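Side-chain contacts in putative Xylose isomerase (Rhodospirillum rubrum, PDB 3QXB), which probably acts as a metal-dependent isomerase of the xylose isomerase-like TIM-barrel family and binds iron and manganese close together: residues N99-P104 with D158-L163; E151-A156 with M197-G202; V177-V180 with F186-S189; V212-A217 with Q281-E286. All blocks are in the same frame, centred on the assembly; numbering follows the deposited sequence. Where two conformers were deposited one is given.

Interaction 1. Residues N99-P104 with D158-L163; sequences NHFLAP and DMWIEL
F101 lays its ring against the indole of W160 in an edge-to-face pair, and this is the tight part of the contact. The nitrogen corner of the indole does the touching: W160 NE1 stands 3.2 Å above the plane of the F101 ring, over its centre, with the two planes at 58°. An indole suits this place because its polarised N-H edge can sit on an aromatic face. L163 adds an aliphatic branch, its CD1 lying 3.6 Å from F101 CZ. The looser, more open side belongs to M159, a partly exposed selenomethionine whose extended chain carries SE to the edge of the same ring, 3.7 Å from F101 CD1, as a Met-aromatic contact. F101 itself sits in a type I turn running from H100 to A103, and with CG beside the backbone N (chi1 -61°) its ring projects at the helix. Trimming F101 to alanine would probably open a gap above the indole edge and deprive the selenium of its aromatic partner. Around the contact, F101 also packs on M133 of strand 130-133 and A156 of helix 146-170, while W160 leans on L116 and L163 on Y113, both of helix 106-125.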
loop_
_atom_site.group_PDB
_atom_site.type_symbol
_atom_site.label_atom_id
_atom_site.label_comp_id
_atom_site.label_asym_id
_atom_site.label_seq_id
_atom_site.Cartn_x
_atom_site.Cartn_y
_atom_site.Cartn_z
ATOM N N ASN A 99 9.267 -5.231 4.775
ATOM C CA ASN A 99 10.699 -4.993 4.834
ATOM C C ASN A 99 11.511 -5.987 4.020
ATOM O O ASN A 99 12.618 -5.695 3.622
ATOM C CB ASN A 99 11.186 -4.919 6.286
ATOM C CG ASN A 99 10.763 -3.613 6.978
ATOM O OD1 ASN A 99 9.598 -3.343 7.044
ATOM N ND2 ASN A 99 11.726 -2.825 7.519
ATOM N N HIS A 100 10.948 -7.164 3.766
ATOM C CA HIS A 100 11.558 -8.153 2.901
ATOM C C HIS A 100 13.029 -8.464 3.246
ATOM O O HIS A 100 13.327 -8.855 4.393
ATOM C CB HIS A 100 11.340 -7.749 1.430
ATOM C CG HIS A 100 9.890 -7.617 1.061
ATOM N ND1 HIS A 100 8.983 -8.645 1.229
ATOM C CD2 HIS A 100 9.190 -6.574 0.544
ATOM C CE1 HIS A 100 7.787 -8.231 0.832
ATOM N NE2 HIS A 100 7.889 -6.984 0.410
ATOM N N PHE A 101 13.912 -8.294 2.262
ATOM C CA PHE A 101 15.271 -8.797 2.328
ATOM C C PHE A 101 16.160 -8.144 3.365
ATOM O O PHE A 101 17.176 -8.733 3.773
ATOM C CB PHE A 101 15.939 -8.743 0.949
ATOM C CG PHE A 101 15.241 -9.585 -0.082
ATOM C CD1 PHE A 101 15.505 -10.965 -0.141
ATOM C CD2 PHE A 101 14.273 -9.025 -0.945
ATOM C CE1 PHE A 101 14.875 -11.758 -1.075
ATOM C CE2 PHE A 101 13.613 -9.803 -1.870
ATOM C CZ PHE A 101 13.913 -11.176 -1.949
ATOM N N LEU A 102 15.783 -6.962 3.830
ATOM C CA LEU A 102 16.585 -6.289 4.890
ATOM C C LEU A 102 15.912 -6.312 6.285
ATOM O O LEU A 102 16.379 -5.668 7.241
ATOM C CB LEU A 102 16.959 -4.884 4.449
ATOM C CG LEU A 102 17.698 -4.791 3.108
ATOM C CD1 LEU A 102 18.053 -3.339 2.765
ATOM C CD2 LEU A 102 18.968 -5.627 3.042
ATOM N N ALA A 103 14.857 -7.120 6.410
ATOM C CA ALA A 103 14.098 -7.230 7.648
ATOM C C ALA A 103 14.959 -7.711 8.842
ATOM O O ALA A 103 16.000 -8.326 8.666
ATOM C CB ALA A 103 12.868 -8.182 7.428
ATOM N N PRO A 104 14.508 -7.446 10.071
ATOM C CA PRO A 104 15.376 -7.678 11.221
ATOM C C PRO A 104 15.438 -9.129 11.757
ATOM O O PRO A 104 16.227 -9.391 12.638
ATOM C CB PRO A 104 14.808 -6.723 12.279
ATOM C CG PRO A 104 13.310 -6.650 11.914
ATOM C CD PRO A 104 13.358 -6.603 10.402
ATOM N N ASP A 158 22.960 -13.059 -0.943
ATOM C CA ASP A 158 22.953 -14.481 -1.207
ATOM C C ASP A 158 21.542 -14.917 -1.629
ATOM O O ASP A 158 21.394 -15.719 -2.517
ATOM C CB ASP A 158 23.437 -15.294 0.004
ATOM C CG ASP A 158 24.936 -15.139 0.263
ATOM O OD1 ASP A 158 25.679 -14.676 -0.658
ATOM O OD2 ASP A 158 25.365 -15.466 1.399
HETATM N N MSE A 159 20.514 -14.351 -1.025
HETATM C CA MSE A 159 19.142 -14.665 -1.443
HETATM C C MSE A 159 18.882 -14.317 -2.910
HETATM O O MSE A 159 18.212 -15.078 -3.617
HETATM C CB MSE A 159 18.140 -13.962 -0.571
HETATM C CG MSE A 159 18.027 -14.598 0.807
HETATM SE SE MSE A 159 16.735 -13.775 1.909
HETATM C CE MSE A 159 16.798 -14.991 3.312
ATOM N N TRP A 160 19.358 -13.148 -3.355
ATOM C CA TRP A 160 19.062 -12.696 -4.704
ATOM C C TRP A 160 19.793 -13.550 -5.719
ATOM O O TRP A 160 19.305 -13.745 -6.829
ATOM C CB TRP A 160 19.373 -11.203 -4.915
ATOM C CG TRP A 160 18.198 -10.328 -4.498
ATOM C CD1 TRP A 160 17.760 -10.110 -3.243
ATOM C CD2 TRP A 160 17.316 -9.608 -5.361
ATOM N NE1 TRP A 160 16.655 -9.293 -3.251
ATOM C CE2 TRP A 160 16.349 -8.983 -4.542
ATOM C CE3 TRP A 160 17.224 -9.450 -6.744
ATOM C CZ2 TRP A 160 15.348 -8.172 -5.060
ATOM C CZ3 TRP A 160 16.221 -8.663 -7.253
ATOM C CH2 TRP A 160 15.289 -8.039 -6.412
ATOM N N ILE A 161 20.962 -14.048 -5.342
ATOM C CA ILE A 161 21.680 -14.997 -6.171
ATOM C C ILE A 161 20.872 -16.246 -6.420
ATOM O O ILE A 161 20.711 -16.656 -7.563
ATOM C CB ILE A 161 23.083 -15.313 -5.568
ATOM C CG1 ILE A 161 23.935 -14.038 -5.670
ATOM C CG2 ILE A 161 23.697 -16.539 -6.227
ATOM C CD1 ILE A 161 25.187 -14.062 -4.804
ATOM N N GLU A 162 20.364 -16.841 -5.354
ATOM C CA GLU A 162 19.509 -18.027 -5.452
ATOM C C GLU A 162 18.225 -17.778 -6.285
ATOM O O GLU A 162 17.782 -18.637 -7.049
ATOM C CB GLU A 162 19.093 -18.450 -4.049
ATOM C CG GLU A 162 18.873 -19.916 -3.910
ATOM C CD GLU A 162 18.631 -20.405 -2.475
ATOM O OE1 GLU A 162 18.920 -19.722 -1.476
ATOM O OE2 GLU A 162 18.150 -21.537 -2.363
ATOM N N LEU A 163 17.628 -16.613 -6.055
ATOM C CA LEU A 163 16.417 -16.208 -6.752
ATOM C C LEU A 163 16.692 -15.948 -8.247
ATOM O O LEU A 163 15.855 -16.266 -9.070
ATOM C CB LEU A 163 15.782 -15.001 -6.089
ATOM C CG LEU A 163 15.045 -15.284 -4.779
ATOM C CD1 LEU A 163 14.792 -13.950 -4.051
ATOM C CD2 LEU A 163 13.778 -16.027 -5.059
#

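Interaction 2. Residues E151-A156 with M197-G202; sequences EIYAIA and MADLDG
Y153 and D199 meet between two helices whose backbones stay well apart at this point, the CA of Y153 lying 11.0 Å from the CA of D199. Both belong to the outer layer of the TIM barrel: helix 146-170 precedes strand 174-177 and helix 190-200 follows it, so the contact joins neighbouring helices of the ring that surrounds the strands. The second one is just ending, and D201, the first residue to leave helical angles, still gives its N to M197 O.

A long side chain suits such a gap, with D199 reaching back from the other helix. Y153 has CG anti to its backbone N (chi1 173°), which stretches the phenol across to the carboxylate of D199. The ring lies largely buried, edge-to-face with F186 and touching L196, while D199 is partly exposed, so a phenol is well chosen: its apolar ring fills the interior and its hydroxyl reaches the partly exposed carboxylate. Y153 OH donates to D199 OD2 over a short 2.6 Å, and R157 forms a salt bridge with the same oxygen, which probably keeps the carboxylate charged. A phenylalanine in place of Y153 would probably leave D199 OD2 without its hydroxyl donor, with the salt bridge to R157 left to hold it.

The phenol and carboxylate planes are 31° apart; D199 OD2 lies in the plane of the phenol ring and is approached on its anti side, with a CZ-OH-OD2 angle of about 117°.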
loop_
_atom_site.group_PDB
_atom_site.type_symbol
_atom_site.label_atom_id
_atom_site.label_comp_id
_atom_site.label_asym_id
_atom_site.label_seq_id
_atom_site.Cartn_x
_atom_site.Cartn_y
_atom_site.Cartn_z
ATOM N N GLU A 151 25.549 -7.557 8.168
ATOM C CA GLU A 151 25.110 -8.929 8.380
ATOM C C GLU A 151 23.847 -9.241 7.542
ATOM O O GLU A 151 23.771 -10.282 6.873
ATOM C CB GLU A 151 24.843 -9.144 9.880
ATOM C CG GLU A 151 24.432 -10.544 10.260
ATOM C CD GLU A 151 23.987 -10.665 11.713
ATOM O OE1 GLU A 151 23.991 -9.653 12.438
ATOM O OE2 GLU A 151 23.637 -11.795 12.114
ATOM N N ILE A 152 22.899 -8.314 7.562
ATOM C CA ILE A 152 21.585 -8.510 6.928
ATOM C C ILE A 152 21.728 -8.469 5.419
ATOM O O ILE A 152 21.156 -9.303 4.685
ATOM C CB ILE A 152 20.565 -7.490 7.479
ATOM C CG1 ILE A 152 20.340 -7.750 8.967
ATOM C CG2 ILE A 152 19.252 -7.542 6.744
ATOM C CD1 ILE A 152 19.548 -6.632 9.642
ATOM N N TYR A 153 22.552 -7.537 4.961
ATOM C CA TYR A 153 22.831 -7.398 3.559
ATOM C C TYR A 153 23.524 -8.642 2.975
ATOM O O TYR A 153 23.195 -9.062 1.864
ATOM C CB TYR A 153 23.671 -6.134 3.304
ATOM C CG TYR A 153 24.119 -6.055 1.881
ATOM C CD1 TYR A 153 23.197 -5.952 0.851
ATOM C CD2 TYR A 153 25.439 -6.143 1.564
ATOM C CE1 TYR A 153 23.606 -5.923 -0.479
ATOM C CE2 TYR A 153 25.865 -6.122 0.241
ATOM C CZ TYR A 153 24.941 -6.016 -0.771
ATOM O OH TYR A 153 25.412 -5.974 -2.054
ATOM N N ALA A 154 24.452 -9.272 3.708
ATOM C CA ALA A 154 25.159 -10.401 3.126
ATOM C C ALA A 154 24.165 -11.560 2.865
ATOM O O ALA A 154 24.245 -12.269 1.860
ATOM C CB ALA A 154 26.320 -10.860 4.031
ATOM N N ILE A 155 23.197 -11.692 3.759
ATOM C CA ILE A 155 22.155 -12.688 3.593
ATOM C C ILE A 155 21.271 -12.311 2.412
ATOM O O ILE A 155 20.927 -13.162 1.601
ATOM C CB ILE A 155 21.371 -12.849 4.886
ATOM C CG1 ILE A 155 22.267 -13.566 5.916
ATOM C CG2 ILE A 155 20.018 -13.590 4.631
ATOM C CD1 ILE A 155 21.921 -13.281 7.376
ATOM N N ALA A 156 20.901 -11.036 2.319
ATOM C CA ALA A 156 20.016 -10.578 1.277
ATOM C C ALA A 156 20.638 -10.859 -0.079
ATOM O O ALA A 156 19.977 -11.356 -0.961
ATOM C CB ALA A 156 19.712 -9.117 1.429
HETATM N N MSE A 197 25.313 -3.707 -7.517
HETATM C CA MSE A 197 25.562 -4.205 -8.891
HETATM C C MSE A 197 26.913 -4.879 -9.040
HETATM O O MSE A 197 27.011 -5.935 -9.691
HETATM C CB MSE A 197 25.421 -3.086 -9.921
HETATM C CG MSE A 197 23.960 -2.626 -10.106
HETATM SE SE MSE A 197 22.965 -4.012 -10.948
HETATM C CE MSE A 197 21.908 -4.488 -9.543
ATOM N N ALA A 198 27.950 -4.276 -8.466
ATOM C CA ALA A 198 29.285 -4.850 -8.537
ATOM C C ALA A 198 29.338 -6.195 -7.791
ATOM O O ALA A 198 29.980 -7.128 -8.241
ATOM C CB ALA A 198 30.333 -3.874 -7.944
ATOM N N ASP A 199 28.677 -6.262 -6.635
ATOM C CA ASP A 199 28.642 -7.459 -5.822
ATOM C C ASP A 199 27.986 -8.600 -6.586
ATOM O O ASP A 199 28.454 -9.724 -6.533
ATOM C CB ASP A 199 27.818 -7.215 -4.516
ATOM C CG ASP A 199 28.622 -6.549 -3.414
ATOM O OD1 ASP A 199 29.850 -6.315 -3.594
ATOM O OD2 ASP A 199 27.999 -6.216 -2.361
ATOM N N LEU A 200 26.894 -8.307 -7.279
ATOM C CA LEU A 200 26.128 -9.338 -7.983
ATOM C C LEU A 200 26.687 -9.675 -9.400
ATOM O O LEU A 200 26.475 -10.764 -9.891
ATOM C CB LEU A 200 24.650 -8.983 -8.038
ATOM C CG LEU A 200 23.809 -8.877 -6.738
ATOM C CD1 LEU A 200 22.373 -8.410 -6.993
ATOM C CD2 LEU A 200 23.818 -10.163 -6.014
ATOM N N ASP A 201 27.404 -8.758 -10.040
ATOM C CA ASP A 201 27.865 -9.029 -11.411
ATOM C C ASP A 201 28.803 -10.244 -11.434
ATOM O O ASP A 201 29.725 -10.365 -10.613
ATOM C CB ASP A 201 28.547 -7.825 -12.074
ATOM C CG ASP A 201 28.721 -8.022 -13.588
ATOM O OD1 ASP A 201 27.890 -8.715 -14.203
ATOM O OD2 ASP A 201 29.680 -7.491 -14.172
ATOM N N GLY A 202 28.537 -11.141 -12.379
ATOM C CA GLY A 202 29.244 -12.404 -12.507
ATOM C C GLY A 202 28.821 -13.524 -11.560
ATOM O O GLY A 202 29.369 -14.609 -11.612
#

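Interaction 3. Residues V177-V180 with F186-S189; sequences VEPV and FPSS. With FE (Fe (III) ion), chain E.
V180 and P187 are tied by a backbone bond, V180 N to P187 O at 3.1 Å, nearly straight at 159° and lying in the carbonyl plane. The same oxygen also receives the CA-H of P179, with P179 CA 3.2 Å from P187 O. V180 O is met by S188 OG at 2.9 Å; that hydroxyl proton has L182 O as an alternative acceptor, so its allegiance is unsettled. A serine suits the spot because its short arm can serve either carbonyl.

Outside these polar links lies a greasy layer. A chi1 of 176° swings CG1 of V177 over beside the carbonyl carbon, 3.9 Å from P187 CD. The pyrrolidines of P179 and P187 cross, P179 CG lying 4.1 Å from P187 CG. Two rigid rings stiffen the crossing, and a cis peptide before P187 helps bend the chain into it.

E178, between V177 and P179, starts away from this packing and runs out extended to iron, its OE2 2.2 Å from the ion. P179 O accepts from H216 ND1, orienting a manganese ligand. The loop frames a metal site at the C-terminal mouth of a TIM barrel, where E178 joins D213, H244 and E286 around the iron.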
loop_
_atom_site.group_PDB
_atom_site.type_symbol
_atom_site.label_atom_id
_atom_site.label_comp_id
_atom_site.label_asym_id
_atom_site.label_seq_id
_atom_site.Cartn_x
_atom_site.Cartn_y
_atom_site.Cartn_z
ATOM N N VAL A 177 16.312 -4.290 -9.399
ATOM C CA VAL A 177 16.284 -3.677 -8.083
ATOM C C VAL A 177 16.042 -2.196 -8.286
ATOM O O VAL A 177 16.730 -1.566 -9.079
ATOM C CB VAL A 177 17.625 -3.862 -7.325
ATOM C CG1 VAL A 177 17.585 -3.101 -5.987
ATOM C CG2 VAL A 177 17.889 -5.331 -7.118
ATOM N N GLU A 178 15.088 -1.622 -7.547
ATOM C CA GLU A 178 14.809 -0.192 -7.631
ATOM C C GLU A 178 15.362 0.531 -6.429
ATOM O O GLU A 178 14.849 0.331 -5.315
ATOM C CB GLU A 178 13.276 0.065 -7.688
ATOM C CG GLU A 178 12.890 1.501 -7.509
ATOM C CD GLU A 178 11.406 1.770 -7.753
ATOM O OE1 GLU A 178 10.576 0.859 -7.571
ATOM O OE2 GLU A 178 11.066 2.917 -8.087
ATOM N N PRO A 179 16.386 1.380 -6.622
ATOM C CA PRO A 179 16.841 2.144 -5.485
ATOM C C PRO A 179 15.797 3.154 -4.980
ATOM O O PRO A 179 14.908 3.598 -5.738
ATOM C CB PRO A 179 18.091 2.877 -6.023
ATOM C CG PRO A 179 18.587 1.988 -7.104
ATOM C CD PRO A 179 17.321 1.520 -7.763
ATOM N N VAL A 180 15.921 3.500 -3.706
ATOM C CA VAL A 180 14.923 4.287 -3.012
ATOM C C VAL A 180 15.530 5.434 -2.182
ATOM O O VAL A 180 16.665 5.298 -1.687
ATOM C CB VAL A 180 14.122 3.400 -2.051
ATOM C CG1 VAL A 180 13.254 2.432 -2.851
ATOM C CG2 VAL A 180 15.094 2.657 -1.156
ATOM N N PHE A 186 18.433 0.026 1.442
ATOM C CA PHE A 186 19.589 -0.096 0.574
ATOM C C PHE A 186 19.121 -0.848 -0.633
ATOM O O PHE A 186 18.374 -1.798 -0.469
ATOM C CB PHE A 186 20.661 -0.909 1.270
ATOM C CG PHE A 186 21.895 -1.156 0.438
ATOM C CD1 PHE A 186 21.996 -2.279 -0.363
ATOM C CD2 PHE A 186 22.965 -0.288 0.500
ATOM C CE1 PHE A 186 23.159 -2.534 -1.120
ATOM C CE2 PHE A 186 24.126 -0.527 -0.232
ATOM C CZ PHE A 186 24.226 -1.649 -1.052
ATOM N N PRO A 187 19.560 -0.460 -1.845
ATOM C CA PRO A 187 20.374 0.702 -2.200
ATOM C C PRO A 187 19.557 1.994 -2.245
ATOM O O PRO A 187 18.397 2.006 -2.662
ATOM C CB PRO A 187 20.894 0.343 -3.594
ATOM C CG PRO A 187 19.824 -0.526 -4.166
ATOM C CD PRO A 187 19.255 -1.295 -3.025
ATOM N N SER A 188 20.174 3.072 -1.798
ATOM C CA SER A 188 19.568 4.360 -1.784
ATOM C C SER A 188 20.270 5.268 -2.768
ATOM O O SER A 188 19.671 5.731 -3.735
ATOM C CB SER A 188 19.663 4.915 -0.356
ATOM O OG SER A 188 19.078 6.209 -0.275
ATOM N N SER A 189 21.551 5.535 -2.513
ATOM C CA SER A 189 22.371 6.392 -3.390
ATOM C C SER A 189 22.853 5.654 -4.624
ATOM O O SER A 189 22.816 4.425 -4.685
ATOM C CB SER A 189 23.596 6.913 -2.636
ATOM O OG SER A 189 24.405 5.828 -2.213
HETATM FE FE FE E . 9.146 3.666 -8.787
HETATM O O HOH W 1 8.277 4.083 -6.676
HETATM O O HOH W 2 8.278 1.653 -8.166
#

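Interaction 4. Residues V212-A217 with Q281-E286; sequences VDWGHA and QTFFAE. With FE (Fe (III) ion), chain E; MN (manganese (II) ion), chain G.
F283 meets W214 in a loose edge-to-face pair, the indole turning its edge to the phenyl face with ring centroids 5.6 Å apart and planes at 68°. Their nearest atoms, W214 NE1 and F283 CZ, remain 4.4 Å apart. Large flat side chains suit this buried place, since I245 touches both rings and L269 of helix 266-275 covers them as well.

Strand 283-285 is the last of the eight parallel strands of the TIM barrel, and strand 240-245 separates it from strand 208-213, so the two segments meet through side chains rather than as a strand pair. Further along, E286 turns to the metal site. With chi1 at -170° and the rest of the chain extended, E286 OE1 comes to 2.1 Å from iron. D213 arrives at about a right angle and binds the same ion through OD2 at 2.2 Å. D213 OD2 and E286 OE1 are thus only 3.0 Å apart, a closeness of two carboxylate oxygens that the shared cation makes tolerable. The other oxygen of D213, OD1, caps the helix that follows by accepting from G215 N at 2.9 Å, and Q246 NE2 gives it a second bond, which fixes the carboxylate's rotation. D213 CB packs over the face of the H216 ring, whose NE2 binds manganese at 2.2 Å; water 1 bridges the two metals.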
loop_
_atom_site.group_PDB
_atom_site.type_symbol
_atom_site.label_atom_id
_atom_site.label_comp_id
_atom_site.label_asym_id
_atom_site.label_seq_id
_atom_site.Cartn_x
_atom_site.Cartn_y
_atom_site.Cartn_z
ATOM N N VAL A 212 15.721 2.700 -12.315
ATOM C CA VAL A 212 15.909 3.926 -11.544
ATOM C C VAL A 212 14.693 4.821 -11.716
ATOM O O VAL A 212 14.242 5.048 -12.818
ATOM C CB VAL A 212 17.189 4.640 -11.923
ATOM C CG1 VAL A 212 17.272 6.057 -11.318
ATOM C CG2 VAL A 212 18.406 3.761 -11.536
ATOM N N ASP A 213 14.142 5.272 -10.595
ATOM C CA ASP A 213 12.948 6.081 -10.616
ATOM C C ASP A 213 13.393 7.531 -10.475
ATOM O O ASP A 213 14.094 7.878 -9.525
ATOM C CB ASP A 213 12.056 5.680 -9.450
ATOM C CG ASP A 213 10.737 6.402 -9.459
ATOM O OD1 ASP A 213 10.730 7.593 -9.842
ATOM O OD2 ASP A 213 9.733 5.764 -9.089
ATOM N N TRP A 214 13.032 8.362 -11.440
ATOM C CA TRP A 214 13.531 9.739 -11.489
ATOM C C TRP A 214 13.185 10.503 -10.190
ATOM O O TRP A 214 13.963 11.326 -9.718
ATOM C CB TRP A 214 12.961 10.476 -12.712
ATOM C CG TRP A 214 13.715 10.252 -13.974
ATOM C CD1 TRP A 214 13.813 9.094 -14.673
ATOM C CD2 TRP A 214 14.465 11.231 -14.703
ATOM N NE1 TRP A 214 14.577 9.280 -15.791
ATOM C CE2 TRP A 214 14.995 10.586 -15.837
ATOM C CE3 TRP A 214 14.712 12.601 -14.523
ATOM C CZ2 TRP A 214 15.793 11.247 -16.778
ATOM C CZ3 TRP A 214 15.531 13.274 -15.477
ATOM C CH2 TRP A 214 16.041 12.588 -16.586
ATOM N N GLY A 215 12.055 10.190 -9.584
ATOM C CA GLY A 215 11.646 10.855 -8.346
ATOM C C GLY A 215 12.477 10.444 -7.138
ATOM O O GLY A 215 12.588 11.196 -6.167
ATOM N N HIS A 216 13.038 9.245 -7.183
ATOM C CA HIS A 216 13.885 8.754 -6.121
ATOM C C HIS A 216 15.295 9.365 -6.237
ATOM O O HIS A 216 15.851 9.796 -5.245
ATOM C CB HIS A 216 13.996 7.261 -6.206
ATOM C CG HIS A 216 12.706 6.541 -5.990
ATOM N ND1 HIS A 216 12.643 5.167 -5.913
ATOM C CD2 HIS A 216 11.435 6.994 -5.798
ATOM C CE1 HIS A 216 11.383 4.804 -5.708
ATOM N NE2 HIS A 216 10.635 5.893 -5.620
ATOM N N ALA A 217 15.842 9.403 -7.439
ATOM C CA ALA A 217 17.161 10.000 -7.661
ATOM C C ALA A 217 17.142 11.503 -7.370
ATOM O O ALA A 217 18.137 12.072 -6.902
ATOM C CB ALA A 217 17.633 9.749 -9.100
ATOM N N GLN A 281 15.787 1.108 -22.970
ATOM C CA GLN A 281 15.613 1.269 -21.516
ATOM C C GLN A 281 14.375 2.088 -21.185
ATOM O O GLN A 281 14.452 3.273 -20.878
ATOM C CB GLN A 281 16.862 1.876 -20.892
ATOM C CG GLN A 281 18.093 1.076 -21.177
ATOM C CD GLN A 281 18.818 1.550 -22.426
ATOM O OE1 GLN A 281 18.213 2.143 -23.325
ATOM N NE2 GLN A 281 20.115 1.295 -22.479
ATOM N N THR A 282 13.231 1.401 -21.203
ATOM C CA THR A 282 11.896 2.027 -21.179
ATOM C C THR A 282 11.717 3.012 -20.020
ATOM O O THR A 282 12.087 2.745 -18.880
ATOM C CB THR A 282 10.793 0.934 -21.135
ATOM O OG1 THR A 282 11.127 -0.078 -22.092
ATOM C CG2 THR A 282 9.375 1.507 -21.462
ATOM N N PHE A 283 11.185 4.176 -20.352
ATOM C CA PHE A 283 10.766 5.160 -19.383
ATOM C C PHE A 283 9.287 4.830 -19.091
ATOM O O PHE A 283 8.369 5.258 -19.838
ATOM C CB PHE A 283 10.846 6.557 -19.981
ATOM C CG PHE A 283 12.211 7.213 -19.983
ATOM C CD1 PHE A 283 13.404 6.538 -19.722
ATOM C CD2 PHE A 283 12.297 8.555 -20.322
ATOM C CE1 PHE A 283 14.635 7.194 -19.785
ATOM C CE2 PHE A 283 13.513 9.220 -20.370
ATOM C CZ PHE A 283 14.688 8.560 -20.105
ATOM N N PHE A 284 9.049 4.053 -18.030
ATOM C CA PHE A 284 7.707 3.734 -17.582
ATOM C C PHE A 284 7.141 4.840 -16.679
ATOM O O PHE A 284 7.693 5.111 -15.609
ATOM C CB PHE A 284 7.692 2.431 -16.761
ATOM C CG PHE A 284 8.081 1.187 -17.525
ATOM C CD1 PHE A 284 7.218 0.590 -18.417
ATOM C CD2 PHE A 284 9.302 0.596 -17.322
ATOM C CE1 PHE A 284 7.585 -0.592 -19.077
ATOM C CE2 PHE A 284 9.651 -0.588 -17.969
ATOM C CZ PHE A 284 8.793 -1.166 -18.827
ATOM N N ALA A 285 6.027 5.431 -17.092
ATOM C CA ALA A 285 5.336 6.401 -16.275
ATOM C C ALA A 285 4.762 5.652 -15.102
ATOM O O ALA A 285 4.037 4.687 -15.315
ATOM C CB ALA A 285 4.206 7.074 -17.031
ATOM N N GLU A 286 5.098 6.122 -13.905
ATOM C CA GLU A 286 4.622 5.569 -12.652
ATOM C C GLU A 286 3.966 6.679 -11.845
ATOM O O GLU A 286 4.612 7.365 -11.033
ATOM C CB GLU A 286 5.730 4.889 -11.844
ATOM C CG GLU A 286 5.153 4.111 -10.668
ATOM C CD GLU A 286 6.186 3.608 -9.675
ATOM O OE1 GLU A 286 7.256 4.187 -9.546
ATOM O OE2 GLU A 286 5.890 2.607 -9.001
HETATM FE FE FE E . 9.146 3.666 -8.787
HETATM MN MN MN G . 8.474 6.069 -5.501
HETATM O O HOH W 1 8.277 4.083 -6.676
HETATM O O HOH W 2 8.278 1.653 -8.166
HETATM O O HOH W 3 6.807 5.087 -4.027
#

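Along the chain, interactions 1 and 2 interlock, their segments alternating; interaction 3 falls between the two segments of interaction 2, and interaction 4 comes last. The first two share helix 146-170, with centres about 9 Å apart, and F101 O packs on A156 between them. Interaction 3 touches both, through V177 on W160 and F186 on Y153, and so carries the packing from the outer helices inward to the mouth of the barrel. There it meets interaction 4, about 12 Å away centre to centre, sharing iron and two waters. The centres of interactions 1 and 4 lie about 23 Å apart, and the two do not touch: the outer contacts join helices and loops, while the inner ones hold metal ligands.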